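Local coordinates for protein IroE-like serine hydrolase (Shewanella oneidensis, PDB 3GFF) that probably hydrolyses ester bonds, as expected of an alpha/beta-hydrolase-type serine esterase related to IroE, at residues Y165-T170 / L197-A202; D89-H94 / L172-P177; E185-G190 / L230-L235; F120-L125 / D158-S163. All blocks are in the same frame, centred on the assembly; numbering follows the deposited sequence.

Interaction 1: Y165-T170 / L197-A202; sequences YLALDT and LFMAIA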
# COMPACT_ATOMS: atom_id res chain seq x y z
N TYR A 165 -17.92 7.47 2.19
CA TYR A 165 -17.11 7.46 3.39
C TYR A 165 -16.33 6.15 3.53
O TYR A 165 -16.84 5.05 3.27
CB TYR A 165 -18.00 7.61 4.63
CG TYR A 165 -18.85 8.87 4.67
CD1 TYR A 165 -18.33 10.04 5.19
CD2 TYR A 165 -20.16 8.88 4.24
CE1 TYR A 165 -19.08 11.19 5.23
CE2 TYR A 165 -20.94 10.04 4.32
CZ TYR A 165 -20.37 11.19 4.82
OH TYR A 165 -21.04 12.39 4.93
N LEU A 166 -15.10 6.31 3.98
CA LEU A 166 -14.21 5.23 4.30
C LEU A 166 -13.96 5.37 5.78
O LEU A 166 -13.34 6.36 6.20
CB LEU A 166 -12.89 5.27 3.51
CG LEU A 166 -12.93 4.44 2.22
CD1 LEU A 166 -13.81 5.10 1.18
CD2 LEU A 166 -11.51 4.17 1.68
N ALA A 167 -14.45 4.40 6.56
CA ALA A 167 -14.28 4.38 8.03
C ALA A 167 -13.34 3.22 8.37
O ALA A 167 -13.72 2.07 8.30
CB ALA A 167 -15.62 4.23 8.71
N LEU A 168 -12.09 3.55 8.67
CA LEU A 168 -11.02 2.56 8.87
C LEU A 168 -10.73 2.33 10.37
O LEU A 168 -10.09 3.12 11.05
CB LEU A 168 -9.77 3.01 8.11
CG LEU A 168 -10.00 3.44 6.64
CD1 LEU A 168 -8.70 3.96 5.94
CD2 LEU A 168 -10.68 2.30 5.87
N ASP A 169 -11.25 1.22 10.85
CA ASP A 169 -11.16 0.77 12.24
C ASP A 169 -11.64 1.84 13.18
O ASP A 169 -10.96 2.25 14.09
CB ASP A 169 -9.76 0.31 12.58
CG ASP A 169 -9.77 -0.88 13.50
OD1 ASP A 169 -10.68 -1.73 13.34
OD2 ASP A 169 -8.88 -0.97 14.36
N THR A 170 -12.86 2.28 12.92
CA THR A 170 -13.51 3.36 13.69
C THR A 170 -13.47 3.11 15.20
O THR A 170 -13.76 1.99 15.65
CB THR A 170 -14.97 3.48 13.26
OG1 THR A 170 -15.01 3.66 11.84
CG2 THR A 170 -15.71 4.66 13.98
N LEU A 197 -20.76 3.74 2.30
CA LEU A 197 -19.95 3.53 3.48
C LEU A 197 -19.15 2.24 3.29
O LEU A 197 -19.70 1.20 2.90
CB LEU A 197 -20.80 3.40 4.75
CG LEU A 197 -20.01 3.00 6.01
CD1 LEU A 197 -19.04 4.10 6.49
CD2 LEU A 197 -20.96 2.61 7.12
N PHE A 198 -17.85 2.32 3.55
CA PHE A 198 -16.97 1.14 3.57
C PHE A 198 -16.37 1.13 4.94
O PHE A 198 -15.86 2.16 5.41
CB PHE A 198 -15.86 1.24 2.51
CG PHE A 198 -14.77 0.18 2.66
CD1 PHE A 198 -14.91 -1.07 2.07
CD2 PHE A 198 -13.61 0.47 3.36
CE1 PHE A 198 -13.93 -2.03 2.19
CE2 PHE A 198 -12.62 -0.48 3.48
CZ PHE A 198 -12.78 -1.74 2.90
N MSE A 199 -16.44 -0.01 5.63
CA MSE A 199 -15.76 -0.18 6.92
C MSE A 199 -14.61 -1.18 6.83
O MSE A 199 -14.79 -2.31 6.32
CB MSE A 199 -16.74 -0.67 8.01
CG MSE A 199 -17.77 0.34 8.42
SE MSE A 199 -19.06 -0.39 9.65
CE MSE A 199 -17.85 -0.93 11.10
N ALA A 200 -13.44 -0.80 7.35
CA ALA A 200 -12.31 -1.73 7.47
C ALA A 200 -12.34 -2.07 8.94
O ALA A 200 -12.53 -1.18 9.77
CB ALA A 200 -10.95 -1.06 7.11
N ILE A 201 -12.17 -3.35 9.26
CA ILE A 201 -12.21 -3.81 10.64
C ILE A 201 -10.97 -4.66 10.90
O ILE A 201 -10.83 -5.74 10.31
CB ILE A 201 -13.50 -4.64 10.95
CG1 ILE A 201 -14.75 -3.86 10.56
CG2 ILE A 201 -13.54 -5.03 12.45
CD1 ILE A 201 -16.10 -4.65 10.64
N ALA A 202 -10.08 -4.16 11.77
CA ALA A 202 -8.84 -4.85 12.09
C ALA A 202 -9.01 -5.80 13.29
O ALA A 202 -10.11 -5.97 13.80
CB ALA A 202 -7.70 -3.83 12.34
O HOH W 1 -11.35 -3.74 15.07
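Asp169 reaches across to Ala202 with its carboxylate: OD1 takes the backbone N of Ala202 at 3.0 Å, the donor standing above the carboxylate plane. A water bonded to both Asp169 OD1 and Ala202 O bridges the same gap. Upstream, the backbones run parallel and exchange four hydrogen bonds, from Phe198 N to Tyr165 O, Ala167 N to Phe198 O, Ala200 N to Ala167 O and Asp169 N to Ala200 O. On one face of the sheet Leu168 CD2 touches Ala200 CB at 3.6 Å and, at 4.1 Å, comes to the edge of the Phe198 ring at CE2. On the other face Leu197 CD1 lies 4.1 Å from both Tyr165 CB and Ala167 CB. These are neighbouring strands of the central sheet of an alpha/beta-hydrolase fold, joined by a beta-alpha-beta crossover through helix 178-189. In this fold the triad acid usually follows the strand equivalent to 195-201, but a place after the one equivalent to 164-168, as for Asp169, is a known alternative; the geometry is consistent with a triad of Ser145, His247 and Asp169. Further out, OD2 of Asp169 is hydrogen-bonded to His247 ND1 and His216 NE2. An alanine in its place would probably leave Ala202 N without its acceptor, the water with Ala202 O alone, and His247 without its carboxylate partner. Helix 146-156 packs on Tyr165 and Ala167.

Interaction 2: D89-H94 / L172-P177; sequences DYTPTH and LWFDSP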
# COMPACT_ATOMS: atom_id res chain seq x y z
N ASP A 89 -11.95 17.83 17.83
CA ASP A 89 -12.55 17.82 16.51
C ASP A 89 -13.02 16.48 16.00
O ASP A 89 -13.85 16.45 15.12
CB ASP A 89 -11.55 18.35 15.49
CG ASP A 89 -11.14 19.79 15.76
OD1 ASP A 89 -11.94 20.55 16.36
OD2 ASP A 89 -10.02 20.17 15.35
N TYR A 90 -12.49 15.39 16.52
CA TYR A 90 -12.82 14.07 16.00
C TYR A 90 -13.84 13.32 16.83
O TYR A 90 -14.19 12.20 16.46
CB TYR A 90 -11.53 13.24 15.81
CG TYR A 90 -10.72 13.60 14.58
CD1 TYR A 90 -10.84 14.83 13.96
CD2 TYR A 90 -9.75 12.73 14.09
CE1 TYR A 90 -10.11 15.17 12.87
CE2 TYR A 90 -8.97 13.07 12.96
CZ TYR A 90 -9.15 14.30 12.38
OH TYR A 90 -8.38 14.70 11.28
N THR A 91 -14.32 13.93 17.92
CA THR A 91 -15.31 13.32 18.81
C THR A 91 -16.67 13.97 18.67
O THR A 91 -16.80 15.18 18.74
CB THR A 91 -14.81 13.30 20.29
OG1 THR A 91 -14.48 14.61 20.74
CG2 THR A 91 -13.56 12.38 20.41
N PRO A 92 -17.71 13.17 18.39
CA PRO A 92 -19.05 13.69 18.18
C PRO A 92 -19.80 14.03 19.46
O PRO A 92 -20.70 14.89 19.44
CB PRO A 92 -19.74 12.57 17.41
CG PRO A 92 -19.02 11.30 17.84
CD PRO A 92 -17.63 11.70 18.20
N THR A 93 -19.44 13.34 20.55
CA THR A 93 -20.04 13.57 21.84
C THR A 93 -18.94 13.84 22.88
O THR A 93 -17.78 13.47 22.70
CB THR A 93 -20.94 12.38 22.27
OG1 THR A 93 -20.20 11.15 22.25
CG2 THR A 93 -22.13 12.24 21.32
N HIS A 94 -19.35 14.50 23.96
CA HIS A 94 -18.51 14.85 25.06
C HIS A 94 -18.60 13.83 26.20
O HIS A 94 -19.68 13.47 26.63
CB HIS A 94 -18.92 16.22 25.61
CG HIS A 94 -18.16 16.63 26.84
ND1 HIS A 94 -16.83 16.98 26.81
CD2 HIS A 94 -18.55 16.74 28.14
CE1 HIS A 94 -16.43 17.27 28.03
NE2 HIS A 94 -17.44 17.10 28.86
N LEU A 172 -15.37 3.25 17.71
CA LEU A 172 -16.75 3.22 18.18
C LEU A 172 -16.84 3.06 19.70
O LEU A 172 -17.88 3.33 20.30
CB LEU A 172 -17.56 2.08 17.49
CG LEU A 172 -17.82 2.20 15.97
CD1 LEU A 172 -18.59 0.95 15.39
CD2 LEU A 172 -18.62 3.44 15.69
N TRP A 173 -15.76 2.58 20.32
CA TRP A 173 -15.71 2.50 21.78
C TRP A 173 -15.84 3.89 22.45
O TRP A 173 -16.27 4.00 23.63
CB TRP A 173 -14.43 1.80 22.23
CG TRP A 173 -13.20 2.52 21.82
CD1 TRP A 173 -12.44 2.27 20.73
CD2 TRP A 173 -12.59 3.65 22.48
NE1 TRP A 173 -11.38 3.14 20.67
CE2 TRP A 173 -11.46 4.02 21.72
CE3 TRP A 173 -12.90 4.39 23.63
CZ2 TRP A 173 -10.64 5.07 22.08
CZ3 TRP A 173 -12.10 5.45 23.97
CH2 TRP A 173 -10.96 5.78 23.20
N PHE A 174 -15.54 4.95 21.71
CA PHE A 174 -15.58 6.26 22.31
C PHE A 174 -16.99 6.58 22.76
O PHE A 174 -17.95 6.48 21.99
CB PHE A 174 -15.01 7.35 21.41
CG PHE A 174 -15.07 8.69 22.05
CD1 PHE A 174 -14.13 9.06 22.96
CD2 PHE A 174 -16.13 9.53 21.81
CE1 PHE A 174 -14.20 10.28 23.59
CE2 PHE A 174 -16.21 10.75 22.43
CZ PHE A 174 -15.23 11.14 23.30
N ASP A 175 -17.12 6.95 24.04
CA ASP A 175 -18.38 7.31 24.66
C ASP A 175 -19.45 6.26 24.38
O ASP A 175 -20.61 6.60 24.14
CB ASP A 175 -18.82 8.71 24.21
CG ASP A 175 -20.06 9.22 24.96
OD1 ASP A 175 -20.34 8.72 26.06
OD2 ASP A 175 -20.75 10.13 24.46
N SER A 176 -19.04 4.99 24.41
CA SER A 176 -19.94 3.84 24.30
C SER A 176 -20.51 3.49 25.68
O SER A 176 -19.78 3.53 26.69
CB SER A 176 -19.24 2.60 23.75
OG SER A 176 -18.08 2.28 24.48
N PRO A 177 -21.79 3.06 25.72
CA PRO A 177 -22.69 2.78 24.58
C PRO A 177 -23.44 3.97 23.96
O PRO A 177 -24.09 3.79 22.93
CB PRO A 177 -23.71 1.81 25.21
CG PRO A 177 -23.83 2.25 26.61
CD PRO A 177 -22.46 2.78 27.01
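Phe174 meets Thr91 and Thr93 where two loops of the alpha/beta-hydrolase fold come together, one following helix 86-89 and the other running from strand 164-168 to helix 178-189. The second loop makes a type II beta turn from Trp173 to Ser176, with Phe174 and Asp175 at its two central positions. The Phe174 side chain starts at CB, over one face of the Trp173 ring, and its CG, anti to the backbone N (chi1 180°), is carried toward the 89-94 loop. CD2 comes next, with Pro92 CD at a loose 4.5 Å. CE2 has closer neighbours: Thr93 O lies in the ring plane at its edge, 3.2 Å away, and Thr91 CB is also close. At the tip, CZ is 3.6 Å from Thr91 CG2, a methyl that sits over one face of the ring in a CH-pi contact, 3.7 Å from the centroid and offset toward the rim. Phe146 and Leu149 of helix 146-156 also touch this side chain. Thr91 OG1 is engaged by Met87 O and Gly112 N, which helps to hold the methyl in place. Asp175 crosses Thr93 at about a right angle: Thr93 OG1 donates a hydrogen bond to Asp175 OD2, very short at 2.5 Å, its exact length doubtful.

Interaction 3: E185-G190 / L230-L235; sequences ERVVKG and LAPKGL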
# COMPACT_ATOMS: atom_id res chain seq x y z
N GLU A 185 -29.54 4.29 15.89
CA GLU A 185 -30.81 4.97 15.69
C GLU A 185 -30.88 5.54 14.26
O GLU A 185 -31.91 5.45 13.60
CB GLU A 185 -30.98 6.08 16.72
CG GLU A 185 -31.23 5.51 18.09
CD GLU A 185 -31.52 6.52 19.19
OE1 GLU A 185 -31.52 7.77 18.96
OE2 GLU A 185 -31.75 6.02 20.32
N ARG A 186 -29.77 6.07 13.77
CA ARG A 186 -29.73 6.63 12.43
C ARG A 186 -29.91 5.55 11.36
O ARG A 186 -30.60 5.77 10.38
CB ARG A 186 -28.44 7.39 12.20
CG ARG A 186 -28.34 8.02 10.81
CD ARG A 186 -29.33 9.09 10.60
NE ARG A 186 -29.40 9.55 9.20
CZ ARG A 186 -30.20 9.04 8.27
NH1 ARG A 186 -30.97 8.01 8.58
NH2 ARG A 186 -30.24 9.54 7.02
N VAL A 187 -29.24 4.41 11.55
CA VAL A 187 -29.32 3.21 10.66
C VAL A 187 -30.77 2.71 10.52
O VAL A 187 -31.30 2.61 9.41
CB VAL A 187 -28.35 2.10 11.20
CG1 VAL A 187 -28.65 0.73 10.62
CG2 VAL A 187 -26.92 2.49 10.96
N VAL A 188 -31.43 2.43 11.65
CA VAL A 188 -32.86 2.03 11.66
C VAL A 188 -33.77 3.03 10.92
O VAL A 188 -34.68 2.63 10.17
CB VAL A 188 -33.39 1.88 13.10
CG1 VAL A 188 -34.96 1.80 13.13
CG2 VAL A 188 -32.77 0.67 13.77
N LYS A 189 -33.52 4.32 11.14
CA LYS A 189 -34.25 5.40 10.48
C LYS A 189 -33.93 5.37 8.97
O LYS A 189 -34.74 5.73 8.16
CB LYS A 189 -33.86 6.73 11.13
CG LYS A 189 -34.40 7.98 10.46
CD LYS A 189 -34.07 9.20 11.34
CE LYS A 189 -34.83 10.45 10.90
NZ LYS A 189 -35.15 11.32 12.10
N GLY A 190 -32.72 4.96 8.61
CA GLY A 190 -32.33 4.74 7.22
C GLY A 190 -32.67 5.81 6.21
O GLY A 190 -32.49 6.99 6.48
N LEU A 230 -29.83 -5.06 8.63
CA LEU A 230 -30.83 -3.97 8.49
C LEU A 230 -30.94 -3.45 7.07
O LEU A 230 -32.04 -3.06 6.66
CB LEU A 230 -30.55 -2.79 9.43
CG LEU A 230 -31.19 -2.84 10.81
CD1 LEU A 230 -31.08 -4.21 11.56
CD2 LEU A 230 -30.56 -1.70 11.61
N ALA A 231 -29.83 -3.45 6.33
CA ALA A 231 -29.82 -3.01 4.93
C ALA A 231 -30.60 -1.72 4.69
O ALA A 231 -31.52 -1.71 3.87
CB ALA A 231 -30.39 -4.14 4.04
N PRO A 232 -30.23 -0.61 5.37
CA PRO A 232 -30.99 0.62 5.18
C PRO A 232 -31.08 1.01 3.72
O PRO A 232 -30.13 0.81 2.97
CB PRO A 232 -30.18 1.67 5.98
CG PRO A 232 -28.87 1.06 6.22
CD PRO A 232 -29.08 -0.40 6.29
N LYS A 233 -32.22 1.55 3.32
CA LYS A 233 -32.43 2.03 1.95
C LYS A 233 -31.52 3.23 1.68
O LYS A 233 -31.21 4.01 2.58
CB LYS A 233 -33.92 2.40 1.70
CG LYS A 233 -34.95 1.24 1.81
CD LYS A 233 -34.55 0.06 0.91
CE LYS A 233 -35.70 -0.84 0.48
NZ LYS A 233 -36.41 -0.40 -0.83
N GLY A 234 -31.00 3.31 0.46
CA GLY A 234 -30.14 4.39 0.03
C GLY A 234 -28.69 4.41 0.42
O GLY A 234 -28.02 5.41 0.17
N LEU A 235 -28.21 3.34 1.06
CA LEU A 235 -26.83 3.21 1.48
C LEU A 235 -26.17 1.95 0.90
O LEU A 235 -26.62 0.82 1.18
CB LEU A 235 -26.72 3.12 3.00
CG LEU A 235 -25.32 3.01 3.61
CD1 LEU A 235 -24.54 4.32 3.58
CD2 LEU A 235 -25.44 2.51 5.07
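Leu230 pushes its CD2 methyl against two valines on the last turn of helix 178-189. Val187 CG1 meets that methyl at 3.2 Å, tighter than normal van der Waals contact and so doubtful in detail, and the two side chains cross at about a right angle. On its other neighbour the fit is easier, with Val188 CG2 at 3.9 Å from Leu230 CD2. The second bump is the Pro232 ring, which settles on the bare backbone where the helix ends. Pro232 CB lies 3.7 Å from Val187 O and 3.9 Å from Gly190 CA. A CB on Gly190 would point toward Pro232 and come tight against its CB, as well as against Val187 O; the positive phi favours glycine too. Both segments include the point where a helix ends, 178-189 at Gly190 and 215-230 at Ala231, and the two helices pack on the same side of the alpha/beta-hydrolase sheet. Arg186 ties off the first end, its NH1 bonded to Gly190 O at 2.8 Å, in the carbonyl plane and on a lone pair; Phe192 makes a cation-pi contact with the same arginine. Between the two segments themselves the contact is made of methyls, a proline ring and backbone, so its hold depends on close fit instead of on paired charges.

Interaction 4: F120-L125 / D158-S163; sequences FIEKEL and DRPLFS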
# COMPACT_ATOMS: atom_id res chain seq x y z
N PHE A 120 -16.62 23.33 9.74
CA PHE A 120 -15.37 23.91 9.19
C PHE A 120 -15.08 23.42 7.77
O PHE A 120 -14.71 24.19 6.89
CB PHE A 120 -14.18 23.65 10.12
CG PHE A 120 -12.84 23.53 9.38
CD1 PHE A 120 -12.22 24.64 8.81
CD2 PHE A 120 -12.19 22.28 9.27
CE1 PHE A 120 -10.99 24.53 8.13
CE2 PHE A 120 -10.95 22.16 8.55
CZ PHE A 120 -10.37 23.29 7.99
N ILE A 121 -15.27 22.12 7.55
CA ILE A 121 -15.04 21.53 6.23
C ILE A 121 -16.06 22.07 5.22
O ILE A 121 -15.68 22.53 4.15
CB ILE A 121 -15.07 19.97 6.29
CG1 ILE A 121 -13.88 19.45 7.12
CG2 ILE A 121 -15.09 19.36 4.84
CD1 ILE A 121 -13.92 17.96 7.39
N GLU A 122 -17.34 22.05 5.57
CA GLU A 122 -18.38 22.47 4.64
C GLU A 122 -18.50 23.94 4.41
O GLU A 122 -18.84 24.36 3.30
CB GLU A 122 -19.75 21.93 5.06
CG GLU A 122 -19.82 20.42 4.98
CD GLU A 122 -21.21 19.87 5.06
OE1 GLU A 122 -21.78 19.76 6.16
OE2 GLU A 122 -21.71 19.46 4.02
N LYS A 123 -18.27 24.73 5.46
CA LYS A 123 -18.49 26.15 5.39
C LYS A 123 -17.23 26.92 5.02
O LYS A 123 -17.34 27.98 4.43
CB LYS A 123 -19.10 26.67 6.71
CG LYS A 123 -20.45 26.02 7.06
CD LYS A 123 -21.57 26.46 6.13
CE LYS A 123 -22.97 26.00 6.66
NZ LYS A 123 -24.12 26.44 5.78
N GLU A 124 -16.05 26.37 5.30
CA GLU A 124 -14.80 27.05 5.00
C GLU A 124 -13.85 26.28 4.10
O GLU A 124 -13.56 26.73 2.98
CB GLU A 124 -14.11 27.41 6.30
CG GLU A 124 -14.95 28.30 7.21
CD GLU A 124 -14.35 28.53 8.58
OE1 GLU A 124 -13.70 27.62 9.13
OE2 GLU A 124 -14.56 29.60 9.14
N LEU A 125 -13.40 25.10 4.52
CA LEU A 125 -12.42 24.37 3.71
C LEU A 125 -12.92 23.96 2.29
O LEU A 125 -12.30 24.34 1.29
CB LEU A 125 -11.85 23.18 4.49
CG LEU A 125 -10.68 22.42 3.81
CD1 LEU A 125 -9.44 23.28 3.61
CD2 LEU A 125 -10.32 21.14 4.59
N ASP A 158 -26.37 13.68 8.11
CA ASP A 158 -26.74 13.92 6.71
C ASP A 158 -25.99 15.06 6.01
O ASP A 158 -26.57 15.75 5.20
CB ASP A 158 -28.25 14.11 6.65
CG ASP A 158 -28.99 12.93 7.29
OD1 ASP A 158 -28.30 11.96 7.64
OD2 ASP A 158 -30.22 12.97 7.44
N ARG A 159 -24.69 15.19 6.28
CA ARG A 159 -23.92 16.29 5.69
C ARG A 159 -23.96 16.10 4.19
O ARG A 159 -23.60 15.03 3.70
CB ARG A 159 -22.46 16.33 6.18
CG ARG A 159 -22.32 16.42 7.68
CD ARG A 159 -23.26 17.48 8.28
NE ARG A 159 -22.88 17.83 9.64
CZ ARG A 159 -22.08 18.85 9.98
NH1 ARG A 159 -21.56 19.65 9.07
NH2 ARG A 159 -21.83 19.09 11.26
N PRO A 160 -24.42 17.13 3.45
CA PRO A 160 -24.58 17.04 1.99
C PRO A 160 -23.32 17.03 1.10
O PRO A 160 -23.41 16.58 -0.03
CB PRO A 160 -25.51 18.23 1.68
CG PRO A 160 -25.27 19.20 2.75
CD PRO A 160 -24.92 18.42 3.98
N LEU A 161 -22.19 17.49 1.63
CA LEU A 161 -20.94 17.57 0.89
C LEU A 161 -20.40 16.22 0.39
O LEU A 161 -19.90 16.13 -0.75
CB LEU A 161 -19.85 18.18 1.80
CG LEU A 161 -18.43 18.32 1.24
CD1 LEU A 161 -18.42 19.29 0.02
CD2 LEU A 161 -17.40 18.78 2.28
N PHE A 162 -20.45 15.20 1.25
CA PHE A 162 -19.82 13.92 0.96
C PHE A 162 -20.82 12.86 0.47
O PHE A 162 -21.88 12.74 1.03
CB PHE A 162 -19.13 13.33 2.21
CG PHE A 162 -18.08 14.20 2.82
CD1 PHE A 162 -16.86 14.37 2.21
CD2 PHE A 162 -18.29 14.82 4.05
CE1 PHE A 162 -15.85 15.17 2.80
CE2 PHE A 162 -17.29 15.62 4.64
CZ PHE A 162 -16.08 15.79 4.01
N SER A 163 -20.45 12.09 -0.56
CA SER A 163 -21.29 10.97 -1.05
C SER A 163 -20.77 9.61 -0.58
O SER A 163 -21.51 8.61 -0.59
CB SER A 163 -21.41 10.97 -2.57
OG SER A 163 -20.13 11.05 -3.18
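Glu122 reaches Arg159 and Leu161 with its carboxylate, one oxygen to each. OE1 forms a salt bridge with Arg159 NH1 at 2.9 Å, using its anti lone pair and lying in the guanidinium plane, at its edge. The side chains cross obliquely, with the carboxylate and guanidinium planes 32° apart. OE2 takes the backbone N of Leu161 at 3.1 Å, met nearly along its C-O bond, and Pro160 CD packs on the same oxygen. Past CG the glutamate is extended (chi2 -166°), which carries CD out to this loop while its stem slides past Leu161 in the opposite direction. In the alpha/beta-hydrolase fold this joins helix 114-132 to the loop leading from helix 146-156 into strand 164-168, just after a Schellman motif with Asp158 as its C-prime residue ends helix 146-156. Arg159 has further partners: Asp119 supplies a second salt bridge to NH1, and Gly115 O accepts from NH2. A glutamine in place of Glu122 would probably leave Arg159 with Asp119 but without this carboxylate, and set its amide nitrogen against one of two donors, NH1 or Leu161 N. Beside the polar pair, Ile121 sends CG2, anti to its backbone N, to Leu161 CD2 at a tight 3.5 Å and to Phe162 CZ at 3.8 Å, crossing each side chain at about a right angle. Leu161 CD2 also sits over one face of the Phe162 ring, offset toward the rim.

Overall arrangement
Interaction 1 is the buried core contact, backbone pairing inside the central sheet, while interactions 2, 3 and 4 are partly buried and join loops, a helix flank and helix ends around it. Helix 178-189, which carries 185-190, links the two strands of interaction 1, and Leu197 CB packs on Leu235 CD1 of interaction 3. The loop of interaction 4 runs into the strand of 165-170; that of 172-177 follows soon after it. Chemistry shifts with place: regular backbone bonds in the sheet with one carboxylate at its end, an aromatic face and one short polar bond in interaction 2, apolar fit in interaction 3, a salt bridge in interaction 4. Arg186 and Asp158 form a salt bridge between the last two.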